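Long-range contacts in betainyl-CoA thiolase (Pseudomonas putida, PDB 2HLJ), which probably acts on betainyl-CoA as an acyltransferase of the hotdog-fold thioesterase-like superfamily, and may hydrolyse fatty acyl-CoA: residues L90-S95 / Q110-V115; L5-T10 / V78-L83; I43-D48 / H127-R132. All coordinates share one frame; numbering follows the deposited sequence.

Contact 1: residues L90-S95 / Q110-V115; sequences LHVYHS and QMLLHV
Leu90 and Val92 pair with Leu112 and Gln110 through four antiparallel backbone hydrogen bonds. Leu90 N reaches Leu112 O at 2.9 Å and Val92 N reaches Gln110 O at 2.9 Å, with Leu112 N to Leu90 O and Gln110 N to Val92 O completing the two rings. Between them His91 and Met111 (selenomethionine) form a non-hydrogen-bonded pair, their CA atoms 4.7 Å apart. In the conformer given, one of two modelled, Met111 bends at chi2 and chi3 and places CE over one face of the His91 imidazole, 4.1 Å from the centroid and 22° off the normal, a CH-pi contact that holds for this copy alone. Gln110 O lies in the plane of the same ring, 3.4 Å from His91 CD2. On the other side of the sheet, Val92 CG2 meets Leu112 CD1 at 3.6 Å, the two side chains crossing at about a right angle. Gln110 CD approaches the edge of the His94 ring at CD2 (4.2 Å), its amide plane turned 86° from the imidazole.

In the second shell, Glu109 bonds His91 NE2, Thr36 holds His94 NE2, and Ser108 takes Gln110 NE2. Helix 25-43 packs on Leu90, His94 and Gln110, whereas Ile153 and Leu155 of the second subunit pack on His91 and Met111. The backbone pairing makes strands 89-98 and 104-114 neighbours in the antiparallel sheet that wraps the long helix of a hotdog fold.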
ATOM      1  N   LEU A  90       2.717  16.972   0.140  1.00 20.69           N
ATOM      2  CA  LEU A  90       3.803  16.553   1.000  0.50 21.78           C
ATOM      3  C   LEU A  90       4.411  15.260   0.442  1.00 20.68           C
ATOM      4  O   LEU A  90       3.687  14.348   0.087  1.00 20.17           O
ATOM      5  CB  LEU A  90       3.265  16.365   2.416  0.50 23.00           C
ATOM      6  CG  LEU A  90       4.250  16.064   3.535  0.50 23.22           C
ATOM      7  CD1 LEU A  90       5.338  17.128   3.663  0.50 25.01           C
ATOM      8  CD2 LEU A  90       3.473  15.894   4.858  0.50 25.49           C
ATOM      9  N   HIS A  91       5.740  15.219   0.338  1.00 19.26           N
ATOM     10  CA  HIS A  91       6.457  14.036  -0.158  1.00 20.12           C
ATOM     11  C   HIS A  91       7.157  13.417   1.060  1.00 22.51           C
ATOM     12  O   HIS A  91       7.998  14.057   1.684  1.00 22.94           O
ATOM     13  CB  HIS A  91       7.409  14.478  -1.263  1.00 22.44           C
ATOM     14  CG  HIS A  91       8.081  13.360  -1.994  1.00 18.62           C
ATOM     15  ND1 HIS A  91       9.160  13.573  -2.820  1.00 24.73           N
ATOM     16  CD2 HIS A  91       7.833  12.027  -2.034  1.00 18.50           C
ATOM     17  CE1 HIS A  91       9.542  12.421  -3.348  1.00 27.76           C
ATOM     18  NE2 HIS A  91       8.752  11.469  -2.888  1.00 26.18           N
ATOM     19  N   VAL A  92       6.762  12.205   1.432  1.00 19.89           N
ATOM     20  CA  VAL A  92       7.231  11.575   2.664  1.00 21.28           C
ATOM     21  C   VAL A  92       7.755  10.153   2.470  1.00 22.00           C
ATOM     22  O   VAL A  92       7.448   9.500   1.481  1.00 20.37           O
ATOM     23  CB  VAL A  92       6.111  11.537   3.739  1.00 24.26           C
ATOM     24  CG1 VAL A  92       5.634  12.953   4.020  1.00 21.08           C
ATOM     25  CG2 VAL A  92       4.962  10.674   3.287  1.00 28.97           C
ATOM     26  N   TYR A  93       8.560   9.705   3.428  1.00 18.46           N
ATOM     27  CA  TYR A  93       9.183   8.394   3.366  1.00 18.76           C
ATOM     28  C   TYR A  93       9.086   7.811   4.746  1.00 17.06           C
ATOM     29  O   TYR A  93       9.543   8.446   5.691  1.00 17.87           O
ATOM     30  CB  TYR A  93      10.670   8.534   2.968  1.00 16.99           C
ATOM     31  CG  TYR A  93      11.450   7.226   2.850  1.00 17.39           C
ATOM     32  CD1 TYR A  93      11.399   6.485   1.702  1.00 17.77           C
ATOM     33  CD2 TYR A  93      12.265   6.775   3.871  1.00 11.85           C
ATOM     34  CE1 TYR A  93      12.108   5.314   1.556  1.00 20.25           C
ATOM     35  CE2 TYR A  93      12.986   5.598   3.753  1.00 18.50           C
ATOM     36  CZ  TYR A  93      12.894   4.866   2.576  1.00 22.39           C
ATOM     37  OH  TYR A  93      13.623   3.722   2.364  1.00 22.57           O
ATOM     38  N   HIS A  94       8.401   6.670   4.873  1.00 17.97           N
ATOM     39  CA  HIS A  94       8.294   5.944   6.120  1.00 14.69           C
ATOM     40  C   HIS A  94       9.123   4.674   6.028  1.00 15.70           C
ATOM     41  O   HIS A  94       9.204   4.053   4.959  1.00 18.92           O
ATOM     42  CB  HIS A  94       6.842   5.512   6.389  1.00 19.01           C
ATOM     43  CG  HIS A  94       5.874   6.628   6.609  1.00 15.02           C
ATOM     44  ND1 HIS A  94       6.001   7.549   7.632  1.00 17.54           N
ATOM     45  CD2 HIS A  94       4.725   6.933   5.963  1.00 28.77           C
ATOM     46  CE1 HIS A  94       4.976   8.380   7.589  1.00 28.71           C
ATOM     47  NE2 HIS A  94       4.167   8.001   6.615  1.00 21.21           N
ATOM     48  N   SER A  95       9.751   4.292   7.133  1.00 16.46           N
ATOM     49  CA  SER A  95      10.433   3.020   7.236  1.00 16.52           C
ATOM     50  C   SER A  95       9.984   2.324   8.535  1.00 18.36           C
ATOM     51  O   SER A  95       9.595   2.976   9.518  1.00 19.47           O
ATOM     52  CB  SER A  95      11.959   3.176   7.129  1.00 17.16           C
ATOM     53  OG  SER A  95      12.467   4.069   8.135  1.00 19.21           O
ATOM     54  N   GLN A 110       5.692   8.151  -0.353  1.00 15.87           N
ATOM     55  CA  GLN A 110       4.327   8.547  -0.593  1.00 17.07           C
ATOM     56  C   GLN A 110       4.223   9.990  -0.941  1.00 18.46           C
ATOM     57  O   GLN A 110       5.033  10.805  -0.488  1.00 19.56           O
ATOM     58  CB  GLN A 110       3.473   8.338   0.661  1.00 17.84           C
ATOM     59  CG  GLN A 110       3.797   7.051   1.373  1.00 20.39           C
ATOM     60  CD  GLN A 110       2.730   6.660   2.326  1.00 27.46           C
ATOM     61  OE1 GLN A 110       1.979   7.500   2.809  1.00 21.17           O
ATOM     62  NE2 GLN A 110       2.657   5.381   2.618  1.00 21.97           N
HETATM   63  N   MSE A 111       3.199  10.293  -1.720  1.00 17.46           N
HETATM   64  CA  MSE A 111       2.826  11.667  -2.020  0.50 19.72           C
HETATM   65  C   MSE A 111       1.400  11.909  -1.528  1.00 19.90           C
HETATM   66  O   MSE A 111       0.491  11.159  -1.853  1.00 18.15           O
HETATM   67  CB  MSE A 111       2.922  11.921  -3.531  0.50 18.86           C
HETATM   68  CG  MSE A 111       2.577  13.348  -3.924  0.50 23.88           C
HETATM   69 SE   MSE A 111       3.979  14.560  -3.416  0.38 32.39          SE
HETATM   70  CE  MSE A 111       5.356  13.975  -4.654  0.50 39.28           C
ATOM     71  N   LEU A 112       1.218  12.969  -0.756  1.00 19.05           N
ATOM     72  CA  LEU A 112      -0.063  13.270  -0.112  1.00 21.50           C
ATOM     73  C   LEU A 112      -0.492  14.683  -0.503  1.00 18.94           C
ATOM     74  O   LEU A 112       0.358  15.542  -0.688  1.00 20.32           O
ATOM     75  CB  LEU A 112       0.107  13.177   1.402  1.00 23.83           C
ATOM     76  CG  LEU A 112       0.774  11.920   1.984  1.00 22.37           C
ATOM     77  CD1 LEU A 112       1.747  12.280   3.023  1.00 28.20           C
ATOM     78  CD2 LEU A 112      -0.311  11.008   2.583  1.00 25.36           C
ATOM     79  N   LEU A 113      -1.797  14.868  -0.689  1.00 18.48           N
ATOM     80  CA  LEU A 113      -2.420  16.125  -1.097  1.00 18.49           C
ATOM     81  C   LEU A 113      -3.212  16.696   0.062  1.00 20.06           C
ATOM     82  O   LEU A 113      -4.027  15.975   0.679  1.00 19.31           O
ATOM     83  CB  LEU A 113      -3.391  15.879  -2.269  1.00 19.74           C
ATOM     84  CG  LEU A 113      -4.193  17.087  -2.781  1.00 18.34           C
ATOM     85  CD1 LEU A 113      -3.269  18.137  -3.335  1.00 21.24           C
ATOM     86  CD2 LEU A 113      -5.201  16.683  -3.833  1.00 22.72           C
ATOM     87  N   HIS A 114      -2.987  17.980   0.355  1.00 19.15           N
ATOM     88  CA  HIS A 114      -3.778  18.672   1.361  1.00 19.26           C
ATOM     89  C   HIS A 114      -5.057  19.126   0.691  1.00 18.94           C
ATOM     90  O   HIS A 114      -5.032  19.817  -0.321  1.00 18.72           O
ATOM     91  CB  HIS A 114      -3.009  19.854   1.969  1.00 18.55           C
ATOM     92  CG  HIS A 114      -3.718  20.549   3.103  1.00 18.69           C
ATOM     93  ND1 HIS A 114      -3.779  21.920   3.198  1.00 19.15           N
ATOM     94  CD2 HIS A 114      -4.354  20.069   4.203  1.00 13.33           C
ATOM     95  CE1 HIS A 114      -4.449  22.257   4.294  1.00 24.44           C
ATOM     96  NE2 HIS A 114      -4.806  21.155   4.924  1.00 15.82           N
ATOM     97  N   VAL A 115      -6.178  18.741   1.265  1.00 21.20           N
ATOM     98  CA  VAL A 115      -7.479  18.963   0.632  1.00 25.66           C
ATOM     99  C   VAL A 115      -8.339  19.881   1.483  1.00 26.75           C
ATOM    100  O   VAL A 115      -8.315  19.812   2.690  1.00 30.60           O
ATOM    101  CB  VAL A 115      -8.243  17.635   0.336  1.00 26.25           C
ATOM    102  CG1 VAL A 115      -7.408  16.725  -0.511  1.00 28.72           C
ATOM    103  CG2 VAL A 115      -8.645  16.924   1.600  1.00 33.20           C
TER

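Contact 2: residues L5-T10 / V78-L83; sequences LITYRT and VQTQIL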
ATOM      1  N   LEU A   5      13.499  10.745  13.663  1.00 19.75           N
ATOM      2  CA  LEU A   5      12.123  10.982  14.033  1.00 19.13           C
ATOM      3  C   LEU A   5      11.319   9.669  14.030  1.00 20.84           C
ATOM      4  O   LEU A   5      11.181   9.045  12.989  1.00 22.22           O
ATOM      5  CB  LEU A   5      11.484  11.993  13.065  1.00 19.66           C
ATOM      6  CG  LEU A   5      10.015  12.358  13.351  1.00 20.89           C
ATOM      7  CD1 LEU A   5       9.831  13.082  14.705  1.00 24.31           C
ATOM      8  CD2 LEU A   5       9.453  13.200  12.239  1.00 18.95           C
ATOM      9  N   ILE A   6      10.793   9.285  15.196  1.00 18.85           N
ATOM     10  CA  ILE A   6       9.837   8.181  15.332  1.00 20.53           C
ATOM     11  C   ILE A   6       8.418   8.760  15.464  1.00 19.74           C
ATOM     12  O   ILE A   6       8.151   9.580  16.317  1.00 19.39           O
ATOM     13  CB  ILE A   6      10.185   7.275  16.536  1.00 23.60           C
ATOM     14  CG1 ILE A   6      11.545   6.633  16.311  1.00 22.95           C
ATOM     15  CG2 ILE A   6       9.135   6.186  16.739  1.00 16.33           C
ATOM     16  CD1 ILE A   6      12.076   5.873  17.473  1.00 22.64           C
ATOM     17  N   THR A   7       7.512   8.334  14.591  1.00 21.16           N
ATOM     18  CA  THR A   7       6.178   8.911  14.515  1.00 21.09           C
ATOM     19  C   THR A   7       5.099   8.004  15.088  1.00 22.24           C
ATOM     20  O   THR A   7       3.992   8.465  15.458  1.00 21.04           O
ATOM     21  CB  THR A   7       5.856   9.246  13.073  1.00 20.22           C
ATOM     22  OG1 THR A   7       6.315   8.202  12.238  1.00 16.94           O
ATOM     23  CG2 THR A   7       6.578  10.482  12.682  1.00 22.61           C
ATOM     24  N   TYR A   8       5.411   6.717  15.192  1.00 20.35           N
ATOM     25  CA  TYR A   8       4.389   5.737  15.554  1.00 19.77           C
ATOM     26  C   TYR A   8       5.027   4.468  16.056  1.00 17.47           C
ATOM     27  O   TYR A   8       6.030   4.037  15.520  1.00 19.32           O
ATOM     28  CB  TYR A   8       3.431   5.471  14.368  1.00 18.18           C
ATOM     29  CG  TYR A   8       2.175   4.726  14.770  1.00 20.00           C
ATOM     30  CD1 TYR A   8       1.178   5.373  15.464  1.00 24.72           C
ATOM     31  CD2 TYR A   8       2.008   3.371  14.489  1.00 22.29           C
ATOM     32  CE1 TYR A   8       0.031   4.723  15.845  1.00 29.81           C
ATOM     33  CE2 TYR A   8       0.854   2.699  14.883  1.00 28.14           C
ATOM     34  CZ  TYR A   8      -0.133   3.390  15.558  1.00 28.49           C
ATOM     35  OH  TYR A   8      -1.311   2.778  15.980  1.00 30.02           O
ATOM     36  N   ARG A   9       4.462   3.902  17.121  1.00 20.07           N
ATOM     37  CA  ARG A   9       4.880   2.598  17.646  1.00 23.91           C
ATOM     38  C   ARG A   9       3.671   1.764  17.924  1.00 24.14           C
ATOM     39  O   ARG A   9       2.656   2.286  18.407  1.00 22.66           O
ATOM     40  CB  ARG A   9       5.595   2.725  18.988  1.00 24.58           C
ATOM     41  CG  ARG A   9       6.713   3.710  19.055  1.00 31.28           C
ATOM     42  CD  ARG A   9       7.218   3.772  20.505  1.00 31.85           C
ATOM     43  NE  ARG A   9       8.370   4.644  20.665  1.00 35.17           N
ATOM     44  CZ  ARG A   9       9.631   4.293  20.396  1.00 46.14           C
ATOM     45  NH1 ARG A   9       9.935   3.073  19.932  1.00 42.64           N
ATOM     46  NH2 ARG A   9      10.608   5.179  20.592  1.00 53.00           N
ATOM     47  N   THR A  10       3.781   0.455  17.666  1.00 21.31           N
ATOM     48  CA  THR A  10       2.683  -0.462  17.962  1.00 20.32           C
ATOM     49  C   THR A  10       3.231  -1.892  18.071  1.00 20.94           C
ATOM     50  O   THR A  10       4.412  -2.147  17.800  1.00 22.44           O
ATOM     51  CB  THR A  10       1.500  -0.356  16.913  1.00 21.82           C
ATOM     52  OG1 THR A  10       0.343  -1.056  17.378  1.00 24.71           O
ATOM     53  CG2 THR A  10       1.882  -0.900  15.545  1.00 24.97           C
ATOM     54  N   VAL A  78       7.785   3.282  13.432  1.00 20.64           N
ATOM     55  CA  VAL A  78       7.973   3.947  12.150  1.00 17.86           C
ATOM     56  C   VAL A  78       8.913   5.107  12.272  1.00 17.19           C
ATOM     57  O   VAL A  78       8.768   5.921  13.176  1.00 16.20           O
ATOM     58  CB  VAL A  78       6.613   4.471  11.597  1.00 19.03           C
ATOM     59  CG1 VAL A  78       6.769   4.989  10.193  1.00 15.67           C
ATOM     60  CG2 VAL A  78       5.576   3.386  11.659  1.00 17.00           C
ATOM     61  N   GLN A  79       9.867   5.202  11.334  1.00 17.86           N
ATOM     62  CA  GLN A  79      10.669   6.406  11.159  1.00 18.78           C
ATOM     63  C   GLN A  79      10.176   7.153   9.928  1.00 19.83           C
ATOM     64  O   GLN A  79       9.774   6.554   8.950  1.00 17.65           O
ATOM     65  CB  GLN A  79      12.172   6.056  11.032  1.00 17.99           C
ATOM     66  CG  GLN A  79      12.721   5.676  12.408  1.00 16.66           C
ATOM     67  CD  GLN A  79      14.118   5.135  12.427  1.00 21.80           C
ATOM     68  OE1 GLN A  79      14.451   4.426  13.353  1.00 21.16           O
ATOM     69  NE2 GLN A  79      14.938   5.443  11.417  1.00 16.24           N
ATOM     70  N   THR A  80      10.178   8.469   9.992  1.00 17.79           N
ATOM     71  CA  THR A  80       9.536   9.263   8.949  1.00 18.90           C
ATOM     72  C   THR A  80      10.468  10.406   8.561  1.00 20.74           C
ATOM     73  O   THR A  80      11.012  11.085   9.430  1.00 22.55           O
ATOM     74  CB  THR A  80       8.198   9.808   9.391  1.00 18.89           C
ATOM     75  OG1 THR A  80       7.322   8.742   9.841  1.00 23.06           O
ATOM     76  CG2 THR A  80       7.552  10.587   8.261  1.00 23.66           C
ATOM     77  N   GLN A  81      10.687  10.564   7.265  1.00 20.34           N
ATOM     78  CA  GLN A  81      11.394  11.736   6.709  1.00 21.55           C
ATOM     79  C   GLN A  81      10.514  12.484   5.711  1.00 22.50           C
ATOM     80  O   GLN A  81       9.731  11.880   4.938  1.00 21.00           O
ATOM     81  CB  GLN A  81      12.649  11.323   5.992  1.00 20.90           C
ATOM     82  CG  GLN A  81      13.609  10.541   6.821  1.00 27.67           C
ATOM     83  CD  GLN A  81      14.974  10.398   6.139  1.00 27.31           C
ATOM     84  OE1 GLN A  81      15.542  11.372   5.675  1.00 34.06           O
ATOM     85  NE2 GLN A  81      15.501   9.175   6.111  1.00 33.57           N
ATOM     86  N   ILE A  82      10.655  13.802   5.727  1.00 22.00           N
ATOM     87  CA  ILE A  82       9.992  14.669   4.787  1.00 22.45           C
ATOM     88  C   ILE A  82      10.992  14.874   3.655  1.00 20.66           C
ATOM     89  O   ILE A  82      12.073  15.398   3.868  1.00 19.33           O
ATOM     90  CB  ILE A  82       9.550  16.002   5.470  1.00 21.48           C
ATOM     91  CG1 ILE A  82       8.462  15.691   6.510  1.00 27.52           C
ATOM     92  CG2 ILE A  82       9.030  17.011   4.439  1.00 24.61           C
ATOM     93  CD1 ILE A  82       8.191  16.818   7.456  1.00 31.90           C
ATOM     94  N   LEU A  83      10.626  14.423   2.462  1.00 19.99           N
ATOM     95  CA  LEU A  83      11.501  14.496   1.311  1.00 19.87           C
ATOM     96  C   LEU A  83      11.339  15.806   0.574  1.00 21.87           C
ATOM     97  O   LEU A  83      12.237  16.223  -0.138  1.00 22.61           O
ATOM     98  CB  LEU A  83      11.206  13.354   0.355  1.00 21.10           C
ATOM     99  CG  LEU A  83      11.237  11.981   0.996  1.00 25.99           C
ATOM    100  CD1 LEU A  83      10.762  10.939  -0.001  1.00 25.29           C
ATOM    101  CD2 LEU A  83      12.633  11.718   1.540  1.00 27.90           C
TER
HETATM  102  O   HOH W   1      13.681   9.738  10.520  1.00 30.66           O
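Thr7 and Thr80 meet hydroxyl to hydroxyl, with OG1 of Thr7 2.7 Å from OG1 of Thr80, and their side chains cross at about a right angle. Either oxygen could donate in this hydrogen bond. The torsions explain the meeting: Thr7 OG1 stands between its backbone N and carbonyl carbon (chi1 41°), while Thr80 OG1 is anti to its carbonyl carbon (chi1 -55°). The methyl of Thr7 follows the hydroxyl across, its CG2 lying 3.4 Å from Thr80 OG1. Thr80 OG1 also bonds His94 ND1, which links the threonine pair to the next strand, and Ala35 of helix 25-43 touches Thr7.

Beside this pair, Tyr8 and Val78 make an apolar contact through Tyr8 CB and Val78 CG2 at 4.0 Å; the Tyr8 ring goes on to meet that of Tyr34. On the opposite sheet face Ile6 and Gln79 cross obliquely, Ile6 CG1 approaching the aliphatic CG of Gln79 at 4.2 Å, while the amide oxygen of Gln79 bonds Trp77 NE1.

The backbone evidence for pairing is three bonds: Thr80 N to Leu5 O, Thr7 N to Val78 O at 3.1 Å, and Val78 N to Tyr8 O at 2.8 Å. A water accepts a weak bond from Leu5 N and donates to Thr80 O. The short axes approach to 4.8 Å and run 151° apart, so the N-terminal strand 6-11 adds antiparallel to strand 75-85 as an outermost strand, within this chain, of the hotdog sheet.

Contact 3: residues I43-D48 / H127-R132; sequences IGLDAD and HTTVCR
Ile43 and Arg132 supply the direct polar contact: Arg132 NH1 donates to Ile43 O at 3.0 Å, nearly straight at 166°. The oxygen lies in the guanidinium plane, at its edge, but the donor sits 44° out of the carbonyl plane. The arm is extended from CG to NE, and Thr128 CG2, from the same helix, lies over the centre of one guanidinium face.

Two waters add indirect links. One donates to Ile43 O (2.8 Å) and is hydrogen-bonded to Thr129 OG1 at 2.7 Å, giving Ile43 O a second partner; the other donates to Gly44 O and accepts from Arg132 NH1.

Carbon-carbon packing accompanies these bonds. Ile43 CB meets Arg132 CB at 4.0 Å, and Ile43 CD1 reaches Thr129 CG2 at 4.1 Å. Leu133 and Leu136, farther along helix 127-138, also pack on Ile43. A van der Waals contact joins the Leu45 methyl CD1 to the hydroxyl OG1 of Thr129 at 3.9 Å.

Gly44, with phi 65°, closes helix 25-43: Leu45 N bonds Met40 O and Gly44 N bonds Asp41 O. A type II turn follows from Gly44 to Ala47. Arg132 thus bonds the carbonyl just before the C-prime glycine of a Schellman motif, tying the end of helix 25-43 to helix 127-138.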
ATOM      1  N   ILE A  43       2.806  18.425  13.676  1.00 26.45           N
ATOM      2  CA  ILE A  43       2.883  19.752  13.113  1.00 25.61           C
ATOM      3  C   ILE A  43       1.583  20.528  13.274  1.00 26.06           C
ATOM      4  O   ILE A  43       1.509  21.665  12.873  1.00 26.01           O
ATOM      5  CB  ILE A  43       3.413  19.764  11.671  1.00 29.35           C
ATOM      6  CG1 ILE A  43       2.430  19.180  10.672  1.00 29.57           C
ATOM      7  CG2 ILE A  43       4.782  19.054  11.587  1.00 30.17           C
ATOM      8  CD1 ILE A  43       2.890  19.423   9.224  1.00 29.58           C
ATOM      9  N   GLY A  44       0.573  19.924  13.903  1.00 25.41           N
ATOM     10  CA  GLY A  44      -0.689  20.609  14.208  1.00 23.46           C
ATOM     11  C   GLY A  44      -1.470  21.005  12.981  1.00 21.44           C
ATOM     12  O   GLY A  44      -2.163  22.002  12.992  1.00 22.85           O
ATOM     13  N   LEU A  45      -1.418  20.199  11.936  1.00 21.34           N
ATOM     14  CA  LEU A  45      -2.075  20.555  10.680  1.00 20.68           C
ATOM     15  C   LEU A  45      -3.569  20.418  10.848  1.00 19.71           C
ATOM     16  O   LEU A  45      -4.057  19.338  11.175  1.00 21.83           O
ATOM     17  CB  LEU A  45      -1.603  19.692   9.530  1.00 20.57           C
ATOM     18  CG  LEU A  45      -2.344  19.890   8.190  1.00 23.20           C
ATOM     19  CD1 LEU A  45      -2.123  21.263   7.596  1.00 28.90           C
ATOM     20  CD2 LEU A  45      -1.956  18.827   7.187  1.00 24.58           C
ATOM     21  N   ASP A  46      -4.278  21.519  10.628  1.00 20.05           N
ATOM     22  CA  ASP A  46      -5.741  21.577  10.762  1.00 21.49           C
ATOM     23  C   ASP A  46      -6.228  21.030  12.098  1.00 20.10           C
ATOM     24  O   ASP A  46      -7.279  20.418  12.167  1.00 19.20           O
ATOM     25  CB  ASP A  46      -6.410  20.841   9.615  1.00 20.50           C
ATOM     26  CG  ASP A  46      -6.114  21.462   8.271  1.00 25.03           C
ATOM     27  OD1 ASP A  46      -6.298  22.693   8.111  1.00 26.63           O
ATOM     28  OD2 ASP A  46      -5.721  20.712   7.361  1.00 18.57           O
ATOM     29  N   ALA A  47      -5.478  21.332  13.154  1.00 20.12           N
ATOM     30  CA  ALA A  47      -5.697  20.771  14.491  1.00 20.07           C
ATOM     31  C   ALA A  47      -7.043  21.117  15.123  1.00 21.17           C
ATOM     32  O   ALA A  47      -7.550  20.403  16.005  1.00 21.20           O
ATOM     33  CB  ALA A  47      -4.563  21.211  15.423  1.00 23.72           C
ATOM     34  N   ASP A  48      -7.614  22.225  14.708  1.00 20.39           N
ATOM     35  CA  ASP A  48      -8.821  22.685  15.320  1.00 21.84           C
ATOM     36  C   ASP A  48     -10.080  22.372  14.497  1.00 20.08           C
ATOM     37  O   ASP A  48     -11.152  22.907  14.794  1.00 22.37           O
ATOM     38  CB  ASP A  48      -8.682  24.186  15.563  1.00 22.93           C
ATOM     39  CG  ASP A  48      -7.545  24.507  16.529  1.00 26.99           C
ATOM     40  OD1 ASP A  48      -7.326  23.729  17.498  1.00 24.01           O
ATOM     41  OD2 ASP A  48      -6.880  25.531  16.298  1.00 25.53           O
ATOM     42  N   HIS A 127       1.521  29.633   6.514  1.00 24.36           N
ATOM     43  CA  HIS A 127       2.853  30.007   6.976  1.00 27.16           C
ATOM     44  C   HIS A 127       3.376  29.187   8.160  1.00 26.65           C
ATOM     45  O   HIS A 127       4.521  28.785   8.161  1.00 26.96           O
ATOM     46  CB  HIS A 127       2.910  31.502   7.326  1.00 30.29           C
ATOM     47  CG  HIS A 127       4.251  31.950   7.836  1.00 40.96           C
ATOM     48  ND1 HIS A 127       4.556  32.021   9.183  1.00 48.51           N
ATOM     49  CD2 HIS A 127       5.378  32.325   7.180  1.00 46.30           C
ATOM     50  CE1 HIS A 127       5.805  32.431   9.333  1.00 46.43           C
ATOM     51  NE2 HIS A 127       6.325  32.624   8.133  1.00 46.96           N
ATOM     52  N   THR A 128       2.530  28.943   9.147  1.00 25.80           N
ATOM     53  CA  THR A 128       2.897  28.187  10.336  1.00 25.97           C
ATOM     54  C   THR A 128       3.230  26.725  10.040  1.00 24.72           C
ATOM     55  O   THR A 128       4.175  26.173  10.592  1.00 22.77           O
ATOM     56  CB  THR A 128       1.736  28.234  11.359  1.00 27.45           C
ATOM     57  OG1 THR A 128       1.447  29.598  11.690  1.00 29.88           O
ATOM     58  CG2 THR A 128       2.092  27.523  12.620  1.00 32.14           C
ATOM     59  N   THR A 129       2.424  26.091   9.186  1.00 23.31           N
ATOM     60  CA  THR A 129       2.672  24.733   8.733  1.00 22.08           C
ATOM     61  C   THR A 129       4.024  24.641   8.030  1.00 19.01           C
ATOM     62  O   THR A 129       4.791  23.713   8.288  1.00 19.57           O
ATOM     63  CB  THR A 129       1.543  24.224   7.754  1.00 21.20           C
ATOM     64  OG1 THR A 129       0.288  24.205   8.431  1.00 23.69           O
ATOM     65  CG2 THR A 129       1.823  22.834   7.270  1.00 21.11           C
ATOM     66  N   VAL A 130       4.288  25.565   7.110  1.00 19.41           N
ATOM     67  CA  VAL A 130       5.554  25.577   6.395  1.00 20.58           C
ATOM     68  C   VAL A 130       6.733  25.696   7.356  1.00 22.35           C
ATOM     69  O   VAL A 130       7.774  25.045   7.176  1.00 22.18           O
ATOM     70  CB  VAL A 130       5.636  26.716   5.380  1.00 18.75           C
ATOM     71  CG1 VAL A 130       7.024  26.813   4.798  1.00 24.43           C
ATOM     72  CG2 VAL A 130       4.624  26.512   4.255  1.00 21.52           C
ATOM     73  N   CYS A 131       6.591  26.571   8.344  1.00 22.94           N
ATOM     74  CA  CYS A 131       7.652  26.744   9.333  0.50 22.35           C
ATOM     75  C   CYS A 131       7.894  25.464  10.121  1.00 21.73           C
ATOM     76  O   CYS A 131       9.038  25.086  10.336  1.00 17.77           O
ATOM     77  CB  CYS A 131       7.366  27.923  10.271  0.50 24.24           C
ATOM     78  SG  CYS A 131       7.540  29.529   9.450  0.50 23.06           S
ATOM     79  N   ARG A 132       6.835  24.761  10.522  1.00 19.75           N
ATOM     80  CA  ARG A 132       7.026  23.489  11.245  1.00 19.75           C
ATOM     81  C   ARG A 132       7.624  22.391  10.334  1.00 19.22           C
ATOM     82  O   ARG A 132       8.492  21.629  10.755  1.00 17.51           O
ATOM     83  CB  ARG A 132       5.718  23.037  11.886  1.00 20.82           C
ATOM     84  CG  ARG A 132       5.200  24.067  12.867  1.00 19.87           C
ATOM     85  CD  ARG A 132       3.806  23.741  13.429  1.00 19.42           C
ATOM     86  NE  ARG A 132       3.404  24.822  14.324  1.00 17.16           N
ATOM     87  CZ  ARG A 132       2.175  25.044  14.769  1.00 20.39           C
ATOM     88  NH1 ARG A 132       1.168  24.284  14.395  1.00 21.10           N
ATOM     89  NH2 ARG A 132       1.952  26.073  15.563  1.00 18.49           N
TER
HETATM   90  O   HOH W   2       0.285  23.368  10.970  1.00 25.53           O
HETATM   91  O   HOH W   3      -1.885  24.173  15.123  1.00 29.02           O

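Contacts 1 and 2 belong to the same antiparallel sheet and are joined through its neighbouring strands 75-85 and 89-98; their centres are about 12 Å apart. Contact 1 is the most buried, and its sheet faces meet the long helix and the second subunit. Contact 2 is partly buried and adds a hydroxyl pair to its strand bonding. Contact 3, about 17 Å from the centre of the chain to its own centre, joins the end of one helix to another through an arginine and waters instead of strand pairing. It still connects to contact 1, because Asp46 OD2 bonds His114 NE2, but has no touch with contact 2.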